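Local coordinates for protein polyketide synthase/nonribosomal peptide synthetase hybrid RzxB (Pseudomonas fluorescens, PDB 5IL6) that probably removes water from beta-hydroxyacyl intermediates carried on acyl carrier protein, as the dehydratase domain of a trans-AT polyketide synthase linked to rhizoxin assembly, at residues 12-17 with 56-61; 31-36 with 97-102; 173-178 with 210-215; 184-189 with 246-251. All blocks are in the same frame, centred on the assembly; numbering follows the deposited sequence.

Contact 1. Residues 12-17 with 56-61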
loop_
_atom_site.group_PDB
_atom_site.type_symbol
_atom_site.label_atom_id
_atom_site.label_comp_id
_atom_site.label_asym_id
_atom_site.label_seq_id
_atom_site.Cartn_x
_atom_site.Cartn_y
_atom_site.Cartn_z
ATOM N N HIS A 12 20.460 2.937 -6.887
ATOM C CA HIS A 12 19.043 2.777 -7.182
ATOM C C HIS A 12 18.363 4.138 -7.259
ATOM O O HIS A 12 18.708 5.067 -6.522
ATOM C CB HIS A 12 18.366 1.927 -6.109
ATOM C CG HIS A 12 18.790 0.494 -6.108
ATOM N ND1 HIS A 12 18.556 -0.339 -5.037
ATOM C CD2 HIS A 12 19.417 -0.259 -7.045
ATOM C CE1 HIS A 12 19.030 -1.542 -5.308
ATOM N NE2 HIS A 12 19.556 -1.520 -6.520
ATOM N N LEU A 13 17.389 4.258 -8.165
ATOM C CA LEU A 13 16.608 5.487 -8.243
ATOM C C LEU A 13 15.780 5.684 -6.987
ATOM O O LEU A 13 15.480 6.822 -6.608
ATOM C CB LEU A 13 15.676 5.451 -9.454
ATOM C CG LEU A 13 16.295 5.102 -10.802
ATOM C CD1 LEU A 13 15.192 5.010 -11.844
ATOM C CD2 LEU A 13 17.355 6.102 -11.204
ATOM N N HIS A 14 15.418 4.588 -6.337
ATOM C CA HIS A 14 14.474 4.537 -5.236
ATOM C C HIS A 14 14.598 3.145 -4.632
ATOM O O HIS A 14 14.859 2.187 -5.369
ATOM C CB HIS A 14 13.055 4.813 -5.737
ATOM C CG HIS A 14 12.036 4.942 -4.649
ATOM N ND1 HIS A 14 11.406 3.851 -4.090
ATOM C CD2 HIS A 14 11.522 6.031 -4.031
ATOM C CE1 HIS A 14 10.554 4.263 -3.169
ATOM N NE2 HIS A 14 10.604 5.580 -3.114
ATOM N N PRO A 15 14.442 2.981 -3.317
ATOM C CA PRO A 15 14.589 1.633 -2.740
ATOM C C PRO A 15 13.710 0.579 -3.395
ATOM O O PRO A 15 14.076 -0.604 -3.396
ATOM C CB PRO A 15 14.215 1.842 -1.267
ATOM C CG PRO A 15 14.486 3.276 -0.997
ATOM C CD PRO A 15 14.278 4.018 -2.284
ATOM N N LEU A 16 12.564 0.967 -3.955
ATOM C CA LEU A 16 11.656 0.033 -4.609
ATOM C C LEU A 16 11.588 0.214 -6.118
ATOM O O LEU A 16 10.810 -0.486 -6.778
ATOM C CB LEU A 16 10.242 0.171 -4.028
ATOM C CG LEU A 16 9.998 -0.323 -2.600
ATOM C CD1 LEU A 16 8.541 -0.097 -2.223
ATOM C CD2 LEU A 16 10.374 -1.788 -2.440
ATOM N N LEU A 17 12.380 1.122 -6.683
ATOM C CA LEU A 17 12.409 1.358 -8.130
ATOM C C LEU A 17 13.889 1.486 -8.485
ATOM O O LEU A 17 14.470 2.570 -8.400
ATOM C CB LEU A 17 11.612 2.597 -8.517
ATOM C CG LEU A 17 11.266 2.722 -10.000
ATOM C CD1 LEU A 17 10.072 1.840 -10.325
ATOM C CD2 LEU A 17 10.988 4.169 -10.365
ATOM N N MET A 56 3.627 -1.933 -4.107
ATOM C CA MET A 56 3.407 -1.594 -5.506
ATOM C C MET A 56 2.878 -0.173 -5.652
ATOM O O MET A 56 3.202 0.510 -6.627
ATOM C CB MET A 56 2.449 -2.598 -6.139
ATOM C CG MET A 56 3.016 -4.006 -6.166
ATOM S SD MET A 56 2.009 -5.172 -7.092
ATOM C CE MET A 56 2.604 -6.720 -6.416
ATOM N N ILE A 57 2.094 0.302 -4.681
ATOM C CA ILE A 57 1.670 1.700 -4.685
ATOM C C ILE A 57 2.883 2.615 -4.582
ATOM O O ILE A 57 2.990 3.621 -5.293
ATOM C CB ILE A 57 0.669 1.959 -3.545
ATOM C CG1 ILE A 57 -0.665 1.272 -3.849
ATOM C CG2 ILE A 57 0.474 3.460 -3.319
ATOM C CD1 ILE A 57 -1.647 1.288 -2.694
ATOM N N VAL A 58 3.806 2.287 -3.677
ATOM C CA VAL A 58 5.010 3.096 -3.516
ATOM C C VAL A 58 5.836 3.076 -4.796
ATOM O O VAL A 58 6.434 4.086 -5.183
ATOM C CB VAL A 58 5.824 2.598 -2.307
ATOM C CG1 VAL A 58 7.176 3.301 -2.235
ATOM C CG2 VAL A 58 5.038 2.809 -1.020
ATOM N N MET A 59 5.889 1.927 -5.465
ATOM C CA MET A 59 6.637 1.839 -6.713
ATOM C C MET A 59 6.039 2.749 -7.776
ATOM O O MET A 59 6.770 3.391 -8.538
ATOM C CB MET A 59 6.665 0.391 -7.183
ATOM C CG MET A 59 7.542 0.126 -8.399
ATOM S SD MET A 59 7.551 -1.611 -8.895
ATOM C CE MET A 59 7.530 -2.430 -7.302
ATOM N N ILE A 60 4.710 2.815 -7.846
ATOM C CA ILE A 60 4.060 3.720 -8.789
ATOM C C ILE A 60 4.389 5.164 -8.443
ATOM O O ILE A 60 4.693 5.977 -9.325
ATOM C CB ILE A 60 2.540 3.475 -8.803
ATOM C CG1 ILE A 60 2.245 2.063 -9.315
ATOM C CG2 ILE A 60 1.834 4.517 -9.670
ATOM C CD1 ILE A 60 0.792 1.644 -9.186
ATOM N N GLN A 61 4.335 5.506 -7.153
ATOM C CA GLN A 61 4.654 6.865 -6.730
ATOM C C GLN A 61 6.094 7.225 -7.078
ATOM O O GLN A 61 6.366 8.327 -7.567
ATOM C CB GLN A 61 4.405 7.014 -5.229
ATOM C CG GLN A 61 2.936 6.888 -4.837
ATOM C CD GLN A 61 2.729 6.731 -3.343
ATOM O OE1 GLN A 61 3.645 6.355 -2.612
ATOM N NE2 GLN A 61 1.519 7.023 -2.881
#
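The imidazole of His14 meets Val58 obliquely, its CE1 lying 3.6 Å from Val58 CG1. Pro15 CD covers one face of the ring toward its rim, 3.3 Å above the plane, and Leu16 CA sits in plane at the edge. Outside the two segments the ring meets that of Phe200, the planes nearly perpendicular. ND1 accepts a bond from the Leu16 N-H (3.1 Å between Leu16 N and His14 ND1, 167° at the hydrogen), with the donor tilted 21° from the ring plane. The same residue opens a type I turn, closed by Leu17 N to His14 O. An alanine at His14 would probably leave Leu16 N without its acceptor and open a gap beside Val58 CG1.

The rest is mostly apolar. Leu16 CD1 reaches Val58 CG1 at 3.7 Å, the two side chains crossing at about a right angle. Leu17 CG is anti to the backbone N, and chi2 of 80° sets Leu17 CD1 3.6 Å from Met59 CG. Met59, bent at chi3, brings its CE to 3.8 Å from Leu16 O, a carbonyl hydrogen-bonded to Ser31 OG. An N-terminal loop thus packs on helix 53-67, the long helix that the sheet wraps in a hot-dog fold.

Contact 2. Residues 31-36 with 97-102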
loop_
_atom_site.group_PDB
_atom_site.type_symbol
_atom_site.label_atom_id
_atom_site.label_comp_id
_atom_site.label_asym_id
_atom_site.label_seq_id
_atom_site.Cartn_x
_atom_site.Cartn_y
_atom_site.Cartn_z
ATOM N N SER A 31 13.060 -3.375 -11.058
ATOM C CA SER A 31 13.631 -3.681 -9.755
ATOM C C SER A 31 13.831 -5.186 -9.650
ATOM O O SER A 31 12.968 -5.966 -10.065
ATOM C CB SER A 31 12.733 -3.187 -8.619
ATOM O OG SER A 31 12.377 -1.830 -8.808
ATOM N N ARG A 32 14.978 -5.590 -9.109
ATOM C CA ARG A 32 15.287 -6.998 -8.892
ATOM C C ARG A 32 15.413 -7.234 -7.396
ATOM O O ARG A 32 16.269 -6.632 -6.738
ATOM C CB ARG A 32 16.572 -7.410 -9.612
ATOM C CG ARG A 32 16.873 -8.901 -9.490
ATOM C CD ARG A 32 18.028 -9.343 -10.377
ATOM N NE ARG A 32 17.811 -8.996 -11.782
ATOM C CZ ARG A 32 18.329 -7.933 -12.394
ATOM N NH1 ARG A 32 19.112 -7.086 -11.739
ATOM N NH2 ARG A 32 18.065 -7.715 -13.676
ATOM N N PHE A 33 14.562 -8.103 -6.863
ATOM C CA PHE A 33 14.537 -8.411 -5.443
ATOM C C PHE A 33 15.155 -9.780 -5.191
ATOM O O PHE A 33 15.033 -10.694 -6.010
ATOM C CB PHE A 33 13.104 -8.385 -4.904
ATOM C CG PHE A 33 12.396 -7.080 -5.130
ATOM C CD1 PHE A 33 12.613 -6.005 -4.287
ATOM C CD2 PHE A 33 11.514 -6.929 -6.187
ATOM C CE1 PHE A 33 11.963 -4.801 -4.493
ATOM C CE2 PHE A 33 10.862 -5.728 -6.400
ATOM C CZ PHE A 33 11.085 -4.664 -5.550
ATOM N N SER A 34 15.819 -9.910 -4.042
ATOM C CA SER A 34 16.385 -11.185 -3.622
ATOM C C SER A 34 15.410 -12.027 -2.813
ATOM O O SER A 34 15.595 -13.249 -2.722
ATOM C CB SER A 34 17.647 -10.951 -2.785
ATOM O OG SER A 34 17.345 -10.219 -1.609
ATOM N N GLY A 35 14.379 -11.413 -2.236
ATOM C CA GLY A 35 13.488 -12.070 -1.312
ATOM C C GLY A 35 13.802 -11.809 0.148
ATOM O O GLY A 35 12.948 -12.062 1.006
ATOM N N ASP A 36 15.006 -11.314 0.451
ATOM C CA ASP A 36 15.372 -10.934 1.810
ATOM C C ASP A 36 14.871 -9.549 2.201
ATOM O O ASP A 36 14.945 -9.196 3.382
ATOM C CB ASP A 36 16.892 -10.981 1.980
ATOM C CG ASP A 36 17.466 -12.359 1.721
ATOM O OD1 ASP A 36 16.768 -13.356 1.999
ATOM O OD2 ASP A 36 18.617 -12.445 1.247
ATOM N N GLY A 97 13.530 -12.595 -9.583
ATOM C CA GLY A 97 13.233 -11.467 -8.728
ATOM C C GLY A 97 12.931 -10.181 -9.459
ATOM O O GLY A 97 12.846 -9.130 -8.818
ATOM N N GLU A 98 12.747 -10.229 -10.776
ATOM C CA GLU A 98 12.639 -9.024 -11.590
ATOM C C GLU A 98 11.178 -8.610 -11.718
ATOM O O GLU A 98 10.335 -9.401 -12.157
ATOM C CB GLU A 98 13.251 -9.259 -12.971
ATOM C CG GLU A 98 14.752 -9.498 -12.941
ATOM C CD GLU A 98 15.338 -9.730 -14.324
ATOM O OE1 GLU A 98 14.615 -10.238 -15.205
ATOM O OE2 GLU A 98 16.526 -9.409 -14.528
ATOM N N LEU A 99 10.890 -7.365 -11.343
ATOM C CA LEU A 99 9.558 -6.786 -11.436
ATOM C C LEU A 99 9.644 -5.518 -12.276
ATOM O O LEU A 99 10.378 -4.588 -11.926
ATOM C CB LEU A 99 9.000 -6.481 -10.043
ATOM C CG LEU A 99 7.497 -6.232 -9.896
ATOM C CD1 LEU A 99 6.682 -7.396 -10.430
ATOM C CD2 LEU A 99 7.167 -6.003 -8.438
ATOM N N PHE A 100 8.895 -5.484 -13.371
ATOM C CA PHE A 100 8.911 -4.373 -14.310
ATOM C C PHE A 100 7.721 -3.451 -14.075
ATOM O O PHE A 100 6.643 -3.893 -13.678
ATOM C CB PHE A 100 8.875 -4.887 -15.748
ATOM C CG PHE A 100 10.077 -5.699 -16.129
ATOM C CD1 PHE A 100 10.135 -7.051 -15.839
ATOM C CD2 PHE A 100 11.146 -5.112 -16.781
ATOM C CE1 PHE A 100 11.239 -7.803 -16.187
ATOM C CE2 PHE A 100 12.252 -5.860 -17.135
ATOM C CZ PHE A 100 12.298 -7.206 -16.837
ATOM N N LEU A 101 7.929 -2.160 -14.327
ATOM C CA LEU A 101 6.861 -1.166 -14.290
ATOM C C LEU A 101 6.889 -0.386 -15.594
ATOM O O LEU A 101 7.908 0.225 -15.931
ATOM C CB LEU A 101 7.012 -0.217 -13.097
ATOM C CG LEU A 101 5.874 0.794 -12.876
ATOM C CD1 LEU A 101 5.780 1.156 -11.403
ATOM C CD2 LEU A 101 6.046 2.064 -13.707
ATOM N N GLU A 102 5.776 -0.410 -16.323
ATOM C CA GLU A 102 5.636 0.327 -17.572
ATOM C C GLU A 102 4.766 1.553 -17.347
ATOM O O GLU A 102 3.700 1.459 -16.731
ATOM C CB GLU A 102 5.031 -0.550 -18.667
ATOM C CG GLU A 102 6.049 -1.388 -19.416
ATOM C CD GLU A 102 5.410 -2.312 -20.441
ATOM O OE1 GLU A 102 4.223 -2.112 -20.772
ATOM O OE2 GLU A 102 6.098 -3.236 -20.918
#
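Arg32 and Glu98 lie side by side and point the same way from a non-hydrogen-bonded pair of two antiparallel strands, 27-32 and 98-105, in the hot-dog sheet of a dehydratase domain. Arg32 CG stands anti to the backbone N (chi1 -176°), while the chain bends at chi3 to turn NE toward the glutamate. The guanidinium plane is 49° from that of the carboxylate, and a single oxygen does the pairing, near the guanidinium plane at its edge. The salt bridge is modelled with 2.4 Å between Arg32 NH2 and Glu98 OE2, so short that its exact length is doubtful; Arg32 NE adds a weak bond to the same oxygen.

The opposite face carries Ser31 and Leu99, a hydrogen-bonded pair. Phe33, just past the strand, slants across Leu99, whose CB meets the ring edge at 4.2 Å from Phe33 CE2. Ser31 OG turns to Leu16 O and His18 N, tying the strand to the N-terminal loop. At Gly97 phi is positive, and a beta carbon there would fall 1.9 Å from Phe33 O, so the close backbone approach depends on the missing side chain. Phe33 N bonds to Gly97 O at 2.8 Å, the donor tilted 35° from the carbonyl plane.

Contact 3. Residues 173-178 with 210-215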
loop_
_atom_site.group_PDB
_atom_site.type_symbol
_atom_site.label_atom_id
_atom_site.label_comp_id
_atom_site.label_asym_id
_atom_site.label_seq_id
_atom_site.Cartn_x
_atom_site.Cartn_y
_atom_site.Cartn_z
ATOM N N ARG A 173 5.045 -5.311 11.477
ATOM C CA ARG A 173 4.083 -5.343 12.582
ATOM C C ARG A 173 4.050 -3.988 13.282
ATOM O O ARG A 173 4.392 -3.852 14.455
ATOM C CB ARG A 173 4.428 -6.456 13.565
ATOM C CG ARG A 173 4.121 -7.853 13.076
ATOM C CD ARG A 173 4.627 -8.885 14.066
ATOM N NE ARG A 173 3.939 -8.782 15.352
ATOM C CZ ARG A 173 2.911 -9.533 15.737
ATOM N NH1 ARG A 173 2.416 -10.475 14.944
ATOM N NH2 ARG A 173 2.373 -9.339 16.935
ATOM N N ARG A 174 3.622 -2.975 12.535
ATOM C CA ARG A 174 3.765 -1.589 12.955
ATOM C C ARG A 174 2.491 -1.015 13.559
ATOM O O ARG A 174 2.444 0.184 13.842
ATOM C CB ARG A 174 4.212 -0.736 11.769
ATOM C CG ARG A 174 5.452 -1.272 11.069
ATOM C CD ARG A 174 6.719 -1.038 11.859
ATOM N NE ARG A 174 6.920 -1.994 12.949
ATOM C CZ ARG A 174 7.208 -1.669 14.209
ATOM N NH1 ARG A 174 7.338 -0.398 14.581
ATOM N NH2 ARG A 174 7.391 -2.626 15.109
ATOM N N LEU A 175 1.456 -1.830 13.752
ATOM C CA LEU A 175 0.273 -1.377 14.477
ATOM C C LEU A 175 0.628 -1.243 15.952
ATOM O O LEU A 175 0.904 -2.241 16.626
ATOM C CB LEU A 175 -0.883 -2.356 14.288
ATOM C CG LEU A 175 -1.689 -2.287 12.987
ATOM C CD1 LEU A 175 -2.821 -3.303 13.024
ATOM C CD2 LEU A 175 -2.240 -0.890 12.711
ATOM N N LEU A 176 0.619 -0.013 16.459
ATOM C CA LEU A 176 0.967 0.257 17.848
ATOM C C LEU A 176 -0.254 0.358 18.750
ATOM O O LEU A 176 -0.192 -0.051 19.914
ATOM C CB LEU A 176 1.785 1.550 17.940
ATOM C CG LEU A 176 3.105 1.542 17.160
ATOM C CD1 LEU A 176 3.822 2.875 17.301
ATOM C CD2 LEU A 176 4.012 0.400 17.603
ATOM N N SER A 177 -1.357 0.903 18.249
ATOM C CA SER A 177 -2.588 0.968 19.025
ATOM C C SER A 177 -3.766 1.101 18.072
ATOM O O SER A 177 -3.622 1.563 16.936
ATOM C CB SER A 177 -2.561 2.132 20.021
ATOM O OG SER A 177 -2.511 3.378 19.348
ATOM N N LEU A 178 -4.934 0.688 18.557
ATOM C CA LEU A 178 -6.168 0.735 17.788
ATOM C C LEU A 178 -7.306 1.098 18.728
ATOM O O LEU A 178 -7.395 0.561 19.835
ATOM C CB LEU A 178 -6.496 -0.611 17.123
ATOM C CG LEU A 178 -5.646 -1.129 15.964
ATOM C CD1 LEU A 178 -6.006 -2.582 15.669
ATOM C CD2 LEU A 178 -5.808 -0.260 14.737
ATOM N N ALA A 210 -1.102 0.827 7.753
ATOM C CA ALA A 210 -2.372 1.532 7.627
ATOM C C ALA A 210 -3.466 0.592 7.140
ATOM O O ALA A 210 -4.591 0.613 7.656
ATOM C CB ALA A 210 -2.221 2.724 6.680
ATOM N N MET A 211 -3.150 -0.252 6.156
ATOM C CA MET A 211 -4.127 -1.209 5.649
ATOM C C MET A 211 -4.433 -2.288 6.679
ATOM O O MET A 211 -5.579 -2.739 6.790
ATOM C CB MET A 211 -3.616 -1.840 4.355
ATOM C CG MET A 211 -3.466 -0.862 3.208
ATOM S SD MET A 211 -3.029 -1.691 1.670
ATOM C CE MET A 211 -2.446 -0.310 0.698
ATOM N N GLN A 212 -3.420 -2.729 7.429
ATOM C CA GLN A 212 -3.658 -3.709 8.483
ATOM C C GLN A 212 -4.719 -3.224 9.459
ATOM O O GLN A 212 -5.448 -4.037 10.042
ATOM C CB GLN A 212 -2.361 -4.001 9.240
ATOM C CG GLN A 212 -1.263 -4.641 8.411
ATOM C CD GLN A 212 0.048 -4.705 9.169
ATOM O OE1 GLN A 212 0.089 -4.440 10.369
ATOM N NE2 GLN A 212 1.128 -5.034 8.470
ATOM N N GLY A 213 -4.822 -1.909 9.651
ATOM C CA GLY A 213 -5.725 -1.357 10.644
ATOM C C GLY A 213 -7.186 -1.667 10.400
ATOM O O GLY A 213 -7.985 -1.605 11.339
ATOM N N VAL A 214 -7.559 -2.011 9.164
ATOM C CA VAL A 214 -8.961 -2.296 8.878
ATOM C C VAL A 214 -9.459 -3.463 9.720
ATOM O O VAL A 214 -10.663 -3.575 9.974
ATOM C CB VAL A 214 -9.173 -2.582 7.373
ATOM C CG1 VAL A 214 -8.611 -1.447 6.514
ATOM C CG2 VAL A 214 -8.562 -3.926 6.975
ATOM N N MET A 215 -8.552 -4.333 10.171
ATOM C CA MET A 215 -8.957 -5.479 10.974
ATOM C C MET A 215 -9.659 -5.047 12.253
ATOM O O MET A 215 -10.459 -5.809 12.808
ATOM C CB MET A 215 -7.740 -6.343 11.298
ATOM C CG MET A 215 -8.065 -7.608 12.078
ATOM S SD MET A 215 -9.221 -8.661 11.178
ATOM C CE MET A 215 -8.149 -9.324 9.907
#
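Leu175 and Gln212 carry most of the van der Waals contact, their side chains slanting across one another. Leu175 CG lies anti to the carbonyl carbon (chi1 -80°), which puts it 3.8 Å from Gln212 OE1. Leu175 CD1 rests 3.9 Å from Gln212 CB, against the aliphatic base of the glutamine. The other branch turns to the backbone, Leu175 CD2 standing 4.1 Å from Gly213 CA. Leu178 approaches the same glycine, with Leu178 CD2 at 4.2 Å from Gly213 CA. A beta carbon on Gly213 would be crowded by Ala210 O and would sit close to both leucine tips.

No hydrogen bond joins the two segments directly. Asp208 and Gln212 match the Asp-x-x-x-Gln motif of polyketide synthase dehydratases, whose aspartate belongs to the active site in relatives; here both lie on helix 204-212, which the second hot-dog sheet packs against. The buried glutamine amide is gripped by three bonds: NE2 gives to Asp208 OD2 and His172 O, while OE1 accepts from Tyr158 OH. That hydroxyl also takes the N-H of Leu175, so one tyrosine links Leu175 to Gln212, while Arg174 NH1 bonds to Ala190 O.

Contact 4. Residues 184-189 with 246-251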
loop_
_atom_site.group_PDB
_atom_site.type_symbol
_atom_site.label_atom_id
_atom_site.label_comp_id
_atom_site.label_asym_id
_atom_site.label_seq_id
_atom_site.Cartn_x
_atom_site.Cartn_y
_atom_site.Cartn_z
ATOM N N GLN A 184 -15.873 3.287 12.597
ATOM C CA GLN A 184 -14.627 4.011 12.400
ATOM C C GLN A 184 -13.580 3.513 13.385
ATOM O O GLN A 184 -13.907 3.029 14.473
ATOM C CB GLN A 184 -14.807 5.524 12.589
ATOM C CG GLN A 184 -15.623 6.199 11.513
ATOM C CD GLN A 184 -15.491 7.709 11.542
ATOM O OE1 GLN A 184 -14.453 8.245 11.928
ATOM N NE2 GLN A 184 -16.545 8.406 11.129
ATOM N N ALA A 185 -12.314 3.637 12.994
ATOM C CA ALA A 185 -11.206 3.258 13.854
ATOM C C ALA A 185 -10.070 4.250 13.666
ATOM O O ALA A 185 -9.932 4.869 12.606
ATOM C CB ALA A 185 -10.717 1.834 13.559
ATOM N N LEU A 186 -9.255 4.392 14.707
ATOM C CA LEU A 186 -8.091 5.264 14.676
ATOM C C LEU A 186 -6.879 4.459 15.117
ATOM O O LEU A 186 -6.883 3.869 16.202
ATOM C CB LEU A 186 -8.281 6.481 15.587
ATOM C CG LEU A 186 -7.168 7.532 15.530
ATOM C CD1 LEU A 186 -7.153 8.219 14.169
ATOM C CD2 LEU A 186 -7.320 8.550 16.651
ATOM N N ALA A 187 -5.849 4.435 14.277
ATOM C CA ALA A 187 -4.661 3.639 14.529
ATOM C C ALA A 187 -3.437 4.538 14.623
ATOM O O ALA A 187 -3.352 5.574 13.956
ATOM C CB ALA A 187 -4.450 2.599 13.422
ATOM N N ARG A 188 -2.496 4.137 15.472
ATOM C CA ARG A 188 -1.175 4.746 15.532
ATOM C C ARG A 188 -0.157 3.745 15.010
ATOM O O ARG A 188 -0.124 2.594 15.458
ATOM C CB ARG A 188 -0.814 5.175 16.955
ATOM C CG ARG A 188 -1.352 6.540 17.348
ATOM C CD ARG A 188 -2.820 6.481 17.717
ATOM N NE ARG A 188 -3.272 7.719 18.345
ATOM C CZ ARG A 188 -4.425 7.855 18.992
ATOM N NH1 ARG A 188 -5.256 6.826 19.106
ATOM N NH2 ARG A 188 -4.749 9.021 19.531
ATOM N N ILE A 189 0.658 4.185 14.057
ATOM C CA ILE A 189 1.663 3.347 13.422
ATOM C C ILE A 189 2.974 4.117 13.381
ATOM O O ILE A 189 2.989 5.352 13.358
ATOM C CB ILE A 189 1.232 2.913 12.002
ATOM C CG1 ILE A 189 1.031 4.138 11.103
ATOM C CG2 ILE A 189 -0.046 2.090 12.072
ATOM C CD1 ILE A 189 0.758 3.805 9.645
ATOM N N SER A 246 6.100 8.313 11.974
ATOM C CA SER A 246 4.996 8.003 12.872
ATOM C C SER A 246 3.731 8.648 12.328
ATOM O O SER A 246 3.756 9.804 11.898
ATOM C CB SER A 246 5.277 8.502 14.296
ATOM O OG SER A 246 4.185 8.231 15.159
ATOM N N LEU A 247 2.628 7.900 12.343
ATOM C CA LEU A 247 1.411 8.338 11.675
ATOM C C LEU A 247 0.182 7.960 12.486
ATOM O O LEU A 247 0.188 6.990 13.249
ATOM C CB LEU A 247 1.291 7.717 10.278
ATOM C CG LEU A 247 2.337 8.137 9.249
ATOM C CD1 LEU A 247 2.247 7.257 8.015
ATOM C CD2 LEU A 247 2.163 9.594 8.876
ATOM N N GLN A 248 -0.877 8.742 12.294
ATOM C CA GLN A 248 -2.227 8.385 12.706
ATOM C C GLN A 248 -3.021 8.005 11.466
ATOM O O GLN A 248 -2.875 8.633 10.413
ATOM C CB GLN A 248 -2.933 9.544 13.415
ATOM C CG GLN A 248 -2.326 9.971 14.730
ATOM C CD GLN A 248 -3.089 11.121 15.352
ATOM O OE1 GLN A 248 -3.983 10.913 16.170
ATOM N NE2 GLN A 248 -2.750 12.344 14.956
ATOM N N VAL A 249 -3.861 6.981 11.590
ATOM C CA VAL A 249 -4.654 6.490 10.470
ATOM C C VAL A 249 -6.111 6.434 10.903
ATOM O O VAL A 249 -6.462 5.676 11.815
ATOM C CB VAL A 249 -4.181 5.108 9.989
ATOM C CG1 VAL A 249 -4.981 4.670 8.774
ATOM C CG2 VAL A 249 -2.691 5.137 9.670
ATOM N N GLN A 250 -6.953 7.229 10.248
ATOM C CA GLN A 250 -8.393 7.164 10.447
ATOM C C GLN A 250 -8.991 6.242 9.396
ATOM O O GLN A 250 -8.731 6.406 8.199
ATOM C CB GLN A 250 -9.026 8.552 10.350
ATOM C CG GLN A 250 -10.491 8.562 10.748
ATOM C CD GLN A 250 -11.134 9.922 10.608
ATOM O OE1 GLN A 250 -10.479 10.906 10.269
ATOM N NE2 GLN A 250 -12.436 9.981 10.863
ATOM N N ILE A 251 -9.797 5.282 9.842
ATOM C CA ILE A 251 -10.342 4.240 8.979
ATOM C C ILE A 251 -11.856 4.260 9.110
ATOM O O ILE A 251 -12.386 4.312 10.226
ATOM C CB ILE A 251 -9.781 2.854 9.343
ATOM C CG1 ILE A 251 -8.250 2.859 9.265
ATOM C CG2 ILE A 251 -10.359 1.785 8.418
ATOM C CD1 ILE A 251 -7.599 1.613 9.821
#
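Ile189 and Leu247 pair at one end of an antiparallel ladder, strands 184-190 and 246-254, in the second hot-dog sheet of the dehydratase domain; the segments run at 165° to each other. Six backbone hydrogen bonds link three pairs: Ala185 with Ile251, Ala187 with Val249, and Ile189 with Leu247.

The tight face carries those six side chains and is backed by helix 204-212. Ile189 holds CG1 in the crowded position between backbone N and carbonyl carbon (chi1 61°), which brings it within 3.7 Å of Leu247 CB. Its CD1 then lies 3.7 Å from Val249 CG2. Ala187 presents only CB, and Leu178 of the adjoining strand packs against it.

The other face is mostly polar and looser, apart from the buried Leu186, which Leu142 and Phe144 touch. Gln250 NE2 gives a bond to Gln184 OE1 (2.9 Å); the acceptor lies in the Gln250 amide plane, whereas the donor stands above the carbonyl plane of Gln184. Gln250 OE1 pairs with Asp143 N, so an alanine at Gln250 would probably leave both Gln184 OE1 and Asp143 N without these mates. Arg188 is poorly ordered beside Gln248, with no bond between their side chains. Better defined is Leu186, whose CD1 lies 3.5 Å from Val249 O.

Overall arrangement
The four contacts fall into two pairs on opposite sides of the chain's centre, as in the double hot-dog fold of polyketide synthase dehydratases. Contacts 1 and 2, centres about 10 Å apart, are joined by Leu16 O to Ser31 OG (2.9 Å) and by Met59, packed on Leu99 and Leu101. Contacts 3 and 4 have centres only about 7 Å apart: Leu176 and Ser177 both face Arg188 in a classic beta bulge, and Gly213 C packs against Ile251 CD1 at 3.4 Å. One point where the halves meet is between helices 53-67 and 204-212, where Ile57 CD1 lies 3.8 Å from Met211 CE, although the centres of contacts 1 and 3 are about 22 Å apart. Of the four, contact 3 includes Gln212 of the probable active-site motif.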